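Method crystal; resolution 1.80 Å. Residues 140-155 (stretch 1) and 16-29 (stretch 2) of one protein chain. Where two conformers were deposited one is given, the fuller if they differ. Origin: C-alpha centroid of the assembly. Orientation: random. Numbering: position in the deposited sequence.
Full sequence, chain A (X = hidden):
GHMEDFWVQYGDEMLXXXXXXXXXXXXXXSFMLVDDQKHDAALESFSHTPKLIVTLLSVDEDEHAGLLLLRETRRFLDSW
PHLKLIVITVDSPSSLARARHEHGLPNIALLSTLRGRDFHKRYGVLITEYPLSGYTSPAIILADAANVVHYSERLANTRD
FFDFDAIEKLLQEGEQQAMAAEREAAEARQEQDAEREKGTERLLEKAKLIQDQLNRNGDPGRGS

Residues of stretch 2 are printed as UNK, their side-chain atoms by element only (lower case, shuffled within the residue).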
ATOM      1  N   ILE A 140     -15.962   7.110   8.382  1.00 12.78           N
ATOM      2  CA  ILE A 140     -16.589   8.037   7.461  1.00 12.50           C
ATOM      3  C   ILE A 140     -16.660   9.352   8.108  1.00 11.66           C
ATOM      4  O   ILE A 140     -16.950   9.429   9.301  1.00 13.10           O
ATOM      5  CB  ILE A 140     -18.002   7.579   6.991  1.00 12.08           C
ATOM      6  CG1 ILE A 140     -18.553   8.529   5.932  1.00 13.01           C
ATOM      7  CG2 ILE A 140     -19.031   7.441   8.174  1.00 10.91           C
ATOM      8  CD1 ILE A 140     -19.752   7.851   5.107  1.00  7.64           C
ATOM      9  N   ILE A 141     -16.405  10.396   7.330  1.00 12.01           N
ATOM     10  CA  ILE A 141     -16.480  11.777   7.840  1.00 12.83           C
ATOM     11  C   ILE A 141     -17.081  12.692   6.810  1.00 12.42           C
ATOM     12  O   ILE A 141     -16.581  12.798   5.698  1.00 12.61           O
ATOM     13  CB  ILE A 141     -15.080  12.345   8.140  1.00 11.65           C
ATOM     14  CG1 ILE A 141     -14.323  11.470   9.121  1.00 14.78           C
ATOM     15  CG2 ILE A 141     -15.159  13.814   8.683  1.00 11.41           C
ATOM     16  CD1 ILE A 141     -12.855  11.882   9.307  1.00 13.76           C
ATOM     17  N   LEU A 142     -18.190  13.321   7.172  1.00 13.15           N
ATOM     18  CA  LEU A 142     -18.848  14.324   6.354  1.00 13.14           C
ATOM     19  C   LEU A 142     -18.351  15.694   6.820  1.00 12.63           C
ATOM     20  O   LEU A 142     -18.508  16.067   8.005  1.00 12.11           O
ATOM     21  CB  LEU A 142     -20.360  14.271   6.537  1.00 13.04           C
ATOM     22  CG  LEU A 142     -21.191  15.371   5.903  1.00 12.95           C
ATOM     23  CD1 LEU A 142     -21.135  15.300   4.370  1.00 12.96           C
ATOM     24  CD2 LEU A 142     -22.647  15.340   6.500  1.00 13.30           C
ATOM     25  N   ALA A 143     -17.807  16.452   5.860  1.00 12.73           N
ATOM     26  CA  ALA A 143     -17.288  17.827   6.116  1.00 12.50           C
ATOM     27  C   ALA A 143     -17.827  18.776   5.070  1.00 13.52           C
ATOM     28  O   ALA A 143     -18.062  18.387   3.905  1.00 12.94           O
ATOM     29  CB  ALA A 143     -15.748  17.866   6.113  1.00 12.53           C
ATOM     30  N   ASP A 144     -18.084  20.004   5.482  1.00 13.09           N
ATOM     31  CA  ASP A 144     -18.520  21.026   4.538  1.00 13.52           C
ATOM     32  C   ASP A 144     -17.355  21.630   3.742  1.00 12.55           C
ATOM     33  O   ASP A 144     -16.207  21.205   3.876  1.00 12.92           O
ATOM     34  CB  ASP A 144     -19.356  22.083   5.247  1.00 13.13           C
ATOM     35  CG  ASP A 144     -18.617  22.828   6.326  1.00 15.07           C
ATOM     36  OD1 ASP A 144     -17.376  22.961   6.253  1.00 14.51           O
ATOM     37  OD2 ASP A 144     -19.339  23.326   7.242  1.00 14.62           O
ATOM     38  N   ALA A 145     -17.628  22.658   2.951  1.00 13.07           N
ATOM     39  CA  ALA A 145     -16.611  23.214   2.092  1.00 13.62           C
ATOM     40  C   ALA A 145     -15.551  23.987   2.891  1.00 15.02           C
ATOM     41  O   ALA A 145     -14.431  24.168   2.398  1.00 15.25           O
ATOM     42  CB  ALA A 145     -17.235  24.111   1.028  1.00 15.01           C
ATOM     43  N   ALA A 146     -15.880  24.368   4.141  1.00 13.63           N
ATOM     44  CA  ALA A 146     -14.912  24.959   5.066  1.00 13.66           C
ATOM     45  C   ALA A 146     -14.070  23.909   5.828  1.00 13.02           C
ATOM     46  O   ALA A 146     -13.281  24.256   6.723  1.00 12.92           O
ATOM     47  CB  ALA A 146     -15.685  25.877   6.107  1.00 13.70           C
ATOM     48  N   ASN A 147     -14.264  22.646   5.494  1.00 12.83           N
ATOM     49  CA  ASN A 147     -13.647  21.495   6.159  1.00 12.87           C
ATOM     50  C   ASN A 147     -14.006  21.348   7.626  1.00 12.99           C
ATOM     51  O   ASN A 147     -13.280  20.763   8.394  1.00 13.73           O
ATOM     52  CB  ASN A 147     -12.126  21.459   5.929  1.00 13.32           C
ATOM     53  CG  ASN A 147     -11.787  21.344   4.453  1.00 13.81           C
ATOM     54  OD1 ASN A 147     -12.482  20.598   3.664  1.00 15.79           O
ATOM     55  ND2 ASN A 147     -10.812  22.114   4.029  1.00 12.83           N
ATOM     56  N   VAL A 148     -15.189  21.824   7.994  1.00 11.95           N
ATOM     57  CA  VAL A 148     -15.740  21.558   9.310  1.00 11.18           C
ATOM     58  C   VAL A 148     -16.532  20.273   9.266  1.00 10.13           C
ATOM     59  O   VAL A 148     -17.354  20.048   8.351  1.00 10.51           O
ATOM     60  CB  VAL A 148     -16.617  22.731   9.793  1.00 10.53           C
ATOM     61  CG1 VAL A 148     -17.397  22.334  11.019  1.00  9.40           C
ATOM     62  CG2 VAL A 148     -15.731  23.917  10.068  1.00 11.46           C
ATOM     63  N   VAL A 149     -16.309  19.431  10.284  1.00 10.93           N
ATOM     64  CA  VAL A 149     -16.970  18.130  10.402  1.00 11.06           C
ATOM     65  C   VAL A 149     -18.421  18.274  10.870  1.00 12.12           C
ATOM     66  O   VAL A 149     -18.687  18.947  11.881  1.00 13.13           O
ATOM     67  CB  VAL A 149     -16.169  17.205  11.363  1.00 11.13           C
ATOM     68  CG1 VAL A 149     -16.852  15.829  11.569  1.00 12.87           C
ATOM     69  CG2 VAL A 149     -14.765  16.929  10.790  1.00 11.66           C
ATOM     70  N   HIS A 150     -19.351  17.664  10.121  1.00 12.65           N
ATOM     71  CA  HIS A 150     -20.805  17.594  10.503  1.00 13.53           C
ATOM     72  C   HIS A 150     -21.257  16.227  11.045  1.00 13.61           C
ATOM     73  O   HIS A 150     -22.216  16.119  11.838  1.00 13.67           O
ATOM     74  CB  HIS A 150     -21.694  17.938   9.297  1.00 13.71           C
ATOM     75  CG  HIS A 150     -21.629  19.373   8.895  1.00 16.08           C
ATOM     76  ND1 HIS A 150     -22.714  20.219   8.960  1.00 21.94           N
ATOM     77  CD2 HIS A 150     -20.599  20.118   8.441  1.00 18.16           C
ATOM     78  CE1 HIS A 150     -22.352  21.423   8.560  1.00 22.21           C
ATOM     79  NE2 HIS A 150     -21.071  21.388   8.245  1.00 22.05           N
ATOM     80  N   TYR A 151     -20.527  15.183  10.671  1.00 13.03           N
ATOM     81  CA  TYR A 151     -20.794  13.819  11.110  1.00 12.75           C
ATOM     82  C   TYR A 151     -19.510  13.008  10.983  1.00 13.14           C
ATOM     83  O   TYR A 151     -18.785  13.132   9.968  1.00 12.78           O
ATOM     84  CB  TYR A 151     -21.889  13.177  10.196  1.00 12.47           C
ATOM     85  CG  TYR A 151     -22.162  11.785  10.557  1.00 11.12           C
ATOM     86  CD1 TYR A 151     -23.066  11.498  11.540  1.00 12.62           C
ATOM     87  CD2 TYR A 151     -21.450  10.724   9.961  1.00 14.51           C
ATOM     88  CE1 TYR A 151     -23.318  10.165  11.913  1.00 14.96           C
ATOM     89  CE2 TYR A 151     -21.689   9.379  10.337  1.00 15.11           C
ATOM     90  CZ  TYR A 151     -22.642   9.122  11.297  1.00 14.64           C
ATOM     91  OH  TYR A 151     -22.930   7.840  11.726  1.00 13.60           O
ATOM     92  N   SER A 152     -19.233  12.153  11.955  1.00 11.69           N
ATOM     93  CA  SER A 152     -18.115  11.210  11.816  1.00 12.75           C
ATOM     94  C   SER A 152     -18.462   9.880  12.512  1.00 12.70           C
ATOM     95  O   SER A 152     -19.120   9.883  13.541  1.00 12.69           O
ATOM     96  CB  SER A 152     -16.773  11.812  12.339  1.00 13.60           C
ATOM     97  OG  SER A 152     -16.777  12.014  13.746  1.00 14.54           O
ATOM     98  N   GLU A 153     -17.998   8.756  11.978  1.00 11.51           N
ATOM     99  CA  GLU A 153     -18.279   7.473  12.564  1.00 12.46           C
ATOM    100  C   GLU A 153     -17.149   6.538  12.191  1.00 13.45           C
ATOM    101  O   GLU A 153     -16.744   6.452  11.026  1.00 13.27           O
ATOM    102  CB  GLU A 153     -19.616   6.946  11.998  1.00 14.44           C
ATOM    103  CG  GLU A 153     -19.993   5.526  12.432  1.00 17.82           C
ATOM    104  CD  GLU A 153     -21.141   4.927  11.608  1.00 21.15           C
ATOM    105  OE1 GLU A 153     -21.582   5.499  10.583  1.00 18.77           O
ATOM    106  OE2 GLU A 153     -21.608   3.874  12.017  1.00 20.37           O
ATOM    107  N   ARG A 154     -16.686   5.775  13.163  1.00 12.60           N
ATOM    108  CA  ARG A 154     -15.828   4.621  12.872  1.00 13.32           C
ATOM    109  C   ARG A 154     -16.601   3.364  13.028  1.00 13.24           C
ATOM    110  O   ARG A 154     -17.409   3.249  13.934  1.00 13.77           O
ATOM    111  CB  ARG A 154     -14.682   4.595  13.859  1.00 11.19           C
ATOM    112  CG  ARG A 154     -13.802   5.667  13.608  1.00 15.44           C
ATOM    113  CD  ARG A 154     -12.647   5.637  14.545  1.00 10.48           C
ATOM    114  NE  ARG A 154     -13.015   6.074  15.900  1.00 13.48           N
ATOM    115  CZ  ARG A 154     -12.149   6.263  16.893  1.00 12.40           C
ATOM    116  NH1 ARG A 154     -10.872   6.037  16.717  1.00 16.52           N
ATOM    117  NH2 ARG A 154     -12.560   6.652  18.121  1.00 15.33           N
ATOM    118  N   LEU A 155     -16.434   2.442  12.096  1.00 12.77           N
ATOM    119  CA  LEU A 155     -17.080   1.181  12.194  1.00 13.24           C
ATOM    120  C   LEU A 155     -16.506   0.352  13.338  1.00 12.53           C
ATOM    121  O   LEU A 155     -15.289   0.212  13.458  1.00 12.11           O
ATOM    122  CB  LEU A 155     -16.921   0.389  10.872  1.00 14.33           C
ATOM    123  CG  LEU A 155     -17.576   0.914   9.619  1.00 16.93           C
ATOM    124  CD1 LEU A 155     -17.396  -0.198   8.494  1.00 16.11           C
ATOM    125  CD2 LEU A 155     -19.039   1.260   9.926  1.00 16.38           C
ATOM    126  N   UNK A  16      -7.377  -2.778  18.763  1.00 12.56           N
ATOM    127  CA  UNK A  16      -7.449  -1.323  19.056  1.00 12.66           C
ATOM    128  C   UNK A  16      -7.277  -0.451  17.859  1.00 11.73           C
ATOM    129  O   UNK A  16      -6.588  -0.840  16.878  1.00 12.06           O
ATOM    130  c   UNK A  16      -6.141  -3.402  19.268  1.00 13.35           C
ATOM    131  c   UNK A  16      -6.296  -1.092  20.049  1.00 13.69           C
ATOM    132  c   UNK A  16      -5.713  -2.503  20.395  1.00 14.58           C
ATOM    133  N   UNK A  17      -7.938   0.701  17.896  1.00 10.18           N
ATOM    134  CA  UNK A  17      -7.790   1.746  16.906  1.00 10.74           C
ATOM    135  C   UNK A  17      -7.315   2.958  17.683  1.00 12.75           C
ATOM    136  O   UNK A  17      -7.895   3.323  18.697  1.00 12.27           O
ATOM    137  c   UNK A  17      -9.649   0.668  15.587  1.00 11.26           C
ATOM    138  c   UNK A  17      -9.094   2.023  16.188  1.00 10.80           C
ATOM    139  c   UNK A  17      -8.934   3.114  15.073  1.00 10.34           C
ATOM    140  N   UNK A  18      -6.252   3.581  17.164  1.00 13.95           N
ATOM    141  CA  UNK A  18      -5.470   4.539  17.871  1.00 14.83           C
ATOM    142  C   UNK A  18      -5.520   5.925  17.236  1.00 14.11           C
ATOM    143  O   UNK A  18      -5.523   6.049  16.018  1.00 13.04           O
ATOM    144  c   UNK A  18      -3.819   2.688  18.526  1.00 19.24           C
ATOM    145  c   UNK A  18      -4.361   2.652  19.908  1.00 22.66           C
ATOM    146  c   UNK A  18      -3.170   5.102  18.658  1.00 14.75           C
ATOM    147  c   UNK A  18      -3.971   4.080  17.892  1.00 16.14           C
ATOM    148  N   UNK A  19      -5.501   6.963  18.079  1.00 14.43           N
ATOM    149  CA  UNK A  19      -5.440   8.339  17.613  1.00 15.90           C
ATOM    150  C   UNK A  19      -6.724   9.072  17.934  1.00 16.57           C
ATOM    151  O   UNK A  19      -7.685   8.478  18.393  1.00 18.63           O
ATOM    152  N   UNK A  20      -6.766  10.354  17.604  1.00 18.16           N
ATOM    153  CA  UNK A  20      -7.914  11.223  17.874  1.00 18.11           C
ATOM    154  C   UNK A  20      -8.758  11.352  16.602  1.00 16.40           C
ATOM    155  O   UNK A  20      -8.408  12.044  15.656  1.00 16.12           O
ATOM    156  o   UNK A  20      -6.923  11.692  20.449  1.00 26.52           O
ATOM    157  o   UNK A  20      -6.002  13.607  19.912  1.00 30.94           O
ATOM    158  c   UNK A  20      -6.723  12.628  19.638  1.00 23.54           C
ATOM    159  c   UNK A  20      -7.433  12.610  18.270  1.00 20.17           C
ATOM    160  N   UNK A  21      -9.894  10.720  16.625  1.00 15.84           N
ATOM    161  CA  UNK A  21     -10.772  10.687  15.457  1.00 14.49           C
ATOM    162  C   UNK A  21     -11.533  12.012  15.437  1.00 13.81           C
ATOM    163  O   UNK A  21     -12.005  12.466  16.510  1.00 14.07           O
ATOM    164  c   UNK A  21     -14.033   9.430  14.602  1.00 13.23           C
ATOM    165  c   UNK A  21     -12.667   9.336  14.420  1.00 11.88           C
ATOM    166  c   UNK A  21     -14.402   8.984  12.330  1.00 14.42           C
ATOM    167  c   UNK A  21     -11.718   9.503  15.603  1.00 14.84           C
ATOM    168  c   UNK A  21     -12.188   9.036  13.200  1.00 15.68           C
ATOM    169  c   UNK A  21     -14.905   9.265  13.559  1.00 15.61           C
ATOM    170  c   UNK A  21     -13.038   8.861  12.151  1.00 12.63           C
ATOM    171  N   UNK A  22     -11.579  12.695  14.282  1.00 13.62           N
ATOM    172  CA  UNK A  22     -12.299  13.994  14.227  1.00 14.35           C
ATOM    173  C   UNK A  22     -13.770  13.895  14.600  1.00 14.98           C
ATOM    174  O   UNK A  22     -14.448  12.883  14.304  1.00 14.63           O
ATOM    175  c   UNK A  22     -10.950  12.398  12.981  1.00 14.59           C
ATOM    176  c   UNK A  22     -12.143  14.443  12.780  1.00 14.12           C
ATOM    177  c   UNK A  22     -10.896  13.757  12.324  1.00 13.61           C
ATOM    178  N   UNK A  23     -14.233  14.940  15.269  1.00 15.01           N
ATOM    179  CA  UNK A  23     -15.602  15.013  15.786  0.60 16.25           C
ATOM    180  C   UNK A  23     -16.356  16.170  15.177  1.00 15.30           C
ATOM    181  O   UNK A  23     -15.752  17.110  14.650  1.00 14.36           O
ATOM    182  c   UNK A  23     -15.595  15.204  17.300  0.60 16.92           C
ATOM    183  n   UNK A  23     -12.860  13.647  22.181  0.60 30.52           N
ATOM    184  n   UNK A  23     -14.180  13.738  20.314  0.60 27.51           N
ATOM    185  c   UNK A  23     -15.091  13.992  18.053  0.60 21.37           C
ATOM    186  c   UNK A  23     -15.353  14.142  19.560  0.60 25.39           C
ATOM    187  n   UNK A  23     -14.875  14.742  22.262  0.60 26.06           N
ATOM    188  c   UNK A  23     -13.972  14.052  21.587  0.60 29.39           C
ATOM    189  N   UNK A  24     -17.681  16.105  15.275  1.00 15.45           N
ATOM    190  CA  UNK A  24     -18.561  17.177  14.839  1.00 16.22           C
ATOM    191  C   UNK A  24     -18.045  18.510  15.379  1.00 15.80           C
ATOM    192  O   UNK A  24     -17.775  18.629  16.586  1.00 15.66           O
ATOM    193  c   UNK A  24     -20.918  18.096  15.104  1.00 21.10           C
ATOM    194  n   UNK A  24     -23.843  18.077  12.530  1.00 19.77           N
ATOM    195  c   UNK A  24     -22.421  17.716  14.856  1.00 25.58           C
ATOM    196  c   UNK A  24     -19.994  16.925  15.367  1.00 17.21           C
ATOM    197  c   UNK A  24     -23.064  18.673  13.751  1.00 26.99           C
ATOM    198  N   UNK A  25     -17.931  19.494  14.493  1.00 14.75           N
ATOM    199  CA  UNK A  25     -17.485  20.823  14.843  1.00 15.33           C
ATOM    200  C   UNK A  25     -15.996  21.079  14.711  1.00 14.50           C
ATOM    201  O   UNK A  25     -15.572  22.238  14.729  1.00 14.79           O
ATOM    202  N   UNK A  26     -15.216  20.008  14.607  1.00 13.59           N
ATOM    203  CA  UNK A  26     -13.782  20.097  14.316  1.00 13.99           C
ATOM    204  C   UNK A  26     -13.513  20.516  12.870  1.00 13.66           C
ATOM    205  O   UNK A  26     -14.286  20.168  11.947  1.00 14.77           O
ATOM    206  c   UNK A  26     -12.949  18.302  15.946  1.00 16.54           C
ATOM    207  c   UNK A  26     -13.055  18.748  14.522  1.00 14.11           C
ATOM    208  o   UNK A  26     -13.294  19.059  16.885  1.00 16.37           O
ATOM    209  o   UNK A  26     -12.449  17.146  16.120  1.00 18.56           O
ATOM    210  N   UNK A  27     -12.411  21.238  12.660  1.00 12.48           N
ATOM    211  CA  UNK A  27     -11.828  21.414  11.330  1.00 12.65           C
ATOM    212  C   UNK A  27     -11.001  20.157  11.029  1.00 14.39           C
ATOM    213  O   UNK A  27     -10.330  19.629  11.929  1.00 15.50           O
ATOM    214  c   UNK A  27     -13.136  26.365  10.939  1.00 12.92           C
ATOM    215  c   UNK A  27     -12.803  25.850  12.176  1.00 13.16           C
ATOM    216  c   UNK A  27     -12.773  25.719   9.816  1.00  9.99           C
ATOM    217  c   UNK A  27     -12.086  24.509   9.907  1.00 13.06           C
ATOM    218  o   UNK A  27     -13.827  27.560  10.872  1.00 12.85           O
ATOM    219  c   UNK A  27     -10.960  22.664  11.256  1.00 12.94           C
ATOM    220  c   UNK A  27     -12.115  24.650  12.275  1.00 12.91           C
ATOM    221  c   UNK A  27     -11.736  23.964  11.154  1.00 13.34           C
ATOM    222  N   UNK A  28     -11.125  19.630   9.810  1.00 13.98           N
ATOM    223  CA  UNK A  28     -10.324  18.459   9.407  1.00 14.77           C
ATOM    224  C   UNK A  28      -8.848  18.681   9.627  1.00 14.35           C
ATOM    225  O   UNK A  28      -8.285  19.796   9.320  1.00 15.42           O
ATOM    226  c   UNK A  28     -10.576  18.070   7.958  1.00 13.63           C
ATOM    227  c   UNK A  28     -12.251  16.163   8.036  1.00 14.36           C
ATOM    228  c   UNK A  28     -12.090  17.654   6.019  1.00 15.98           C
ATOM    229  c   UNK A  28     -11.958  17.577   7.510  1.00 16.49           C
ATOM    230  N   UNK A  29      -8.172  17.654  10.169  1.00 14.00           N
ATOM    231  CA  UNK A  29      -6.695  17.723  10.177  1.00 14.94           C
ATOM    232  C   UNK A  29      -6.130  17.753   8.775  1.00 14.38           C
ATOM    233  O   UNK A  29      -6.690  17.137   7.871  1.00 15.10           O
ATOM    234  c   UNK A  29      -8.642  16.474  10.899  1.00 13.78           C
ATOM    235  c   UNK A  29      -7.415  16.106  11.801  1.00 15.39           C
ATOM    236  c   UNK A  29      -6.267  16.419  10.903  1.00 14.82           C
TER
HETATM  237  O   HOH W   1      -8.702   6.050  19.088  1.00 13.87           O
HETATM  238  O   HOH W   2     -10.571   9.108  19.099  1.00 32.57           O
HETATM  239  O   HOH W   3     -25.112  18.983  10.038  1.00 27.62           O

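Position 16 has three carbons closing a ring onto its own backbone nitrogen, out of reach of stretch 1: Pro16. Position 17 carries one carbon bearing two more, near the Arg154 guanidinium: Val17, whose CG1 lies 3.9 Å from Arg154 NH1. Position 18 has four carbons, forked at the first with one arm two carbons long, and points away: Ile18. Position 19 has no side-chain atoms, and its backbone angles would jam a CB against the preceding carbonyl: Gly19. Position 20, two carbons, the second with two oxygens, faces away and touches nothing here: Asp20.

Position 21 is one carbon and then a six-carbon ring without a heteroatom, lying against Arg154, Ser152 and Ile141: Phe21. Arg154 CG sits 3.5 Å from the centroid of the Phe21 ring, nearly on its normal, while Phe21 CB lies over one face of the guanidinium, 3.5 Å from Arg154 CZ. One water joins Arg154 NH1 to Val17 O and Gly19 O; a second joins Gly19 O and Phe21 N, with a weak bond from Arg154 NH2.

Position 22 again closes three carbons onto its nitrogen, against Ile141 and Val149: Pro22. Its CG packs 4.1 Å from Ile141 CD1, and Ser152 OG donates to Pro22 O at 2.5 Å. Position 23 runs three carbons, a nitrogen, then a carbon with two more nitrogens, directed away: Arg23. Position 24 is four carbons in a row ending in a nitrogen that reaches His150: Lys24. Its NZ donates to His150 O at 2.6 Å, and a water also joins NZ to His150 ND1.

Position 25 is bare, with phi at 92° in a type II turn where a CB would meet the preceding carbonyl: Gly25. Position 26 has two carbons, the second with two oxygens, beside Val149: Asp26. It accepts from Arg23 N through OD2 at 3.0 Å, bracing the turn. Position 27 is one carbon, then a six-carbon ring bearing one oxygen, against Val148: Tyr27, with Val148 CG2 3.6 Å from the ring centroid, over one face. Position 28 has four carbons forked at the second, against Ile141, Ala143 and Val149: Leu28. Position 29, three carbons closing a ring onto the backbone nitrogen, points away: Pro29.

The contact works by backbone first. Gly25 N to Val149 O (2.8 Å), Val149 N to Asp26 O (2.7 Å) and Leu28 N to Asn147 O (2.8 Å) fix the register, with a single bridge pairing Val148 and Tyr27. Leu28 and Pro22 pack against Ile141 and Val149. The rule is a turn held by its own aspartate, presenting backbone groups for pairing.

Stretch 2 16-29: PVIGDFPRKGDYLP
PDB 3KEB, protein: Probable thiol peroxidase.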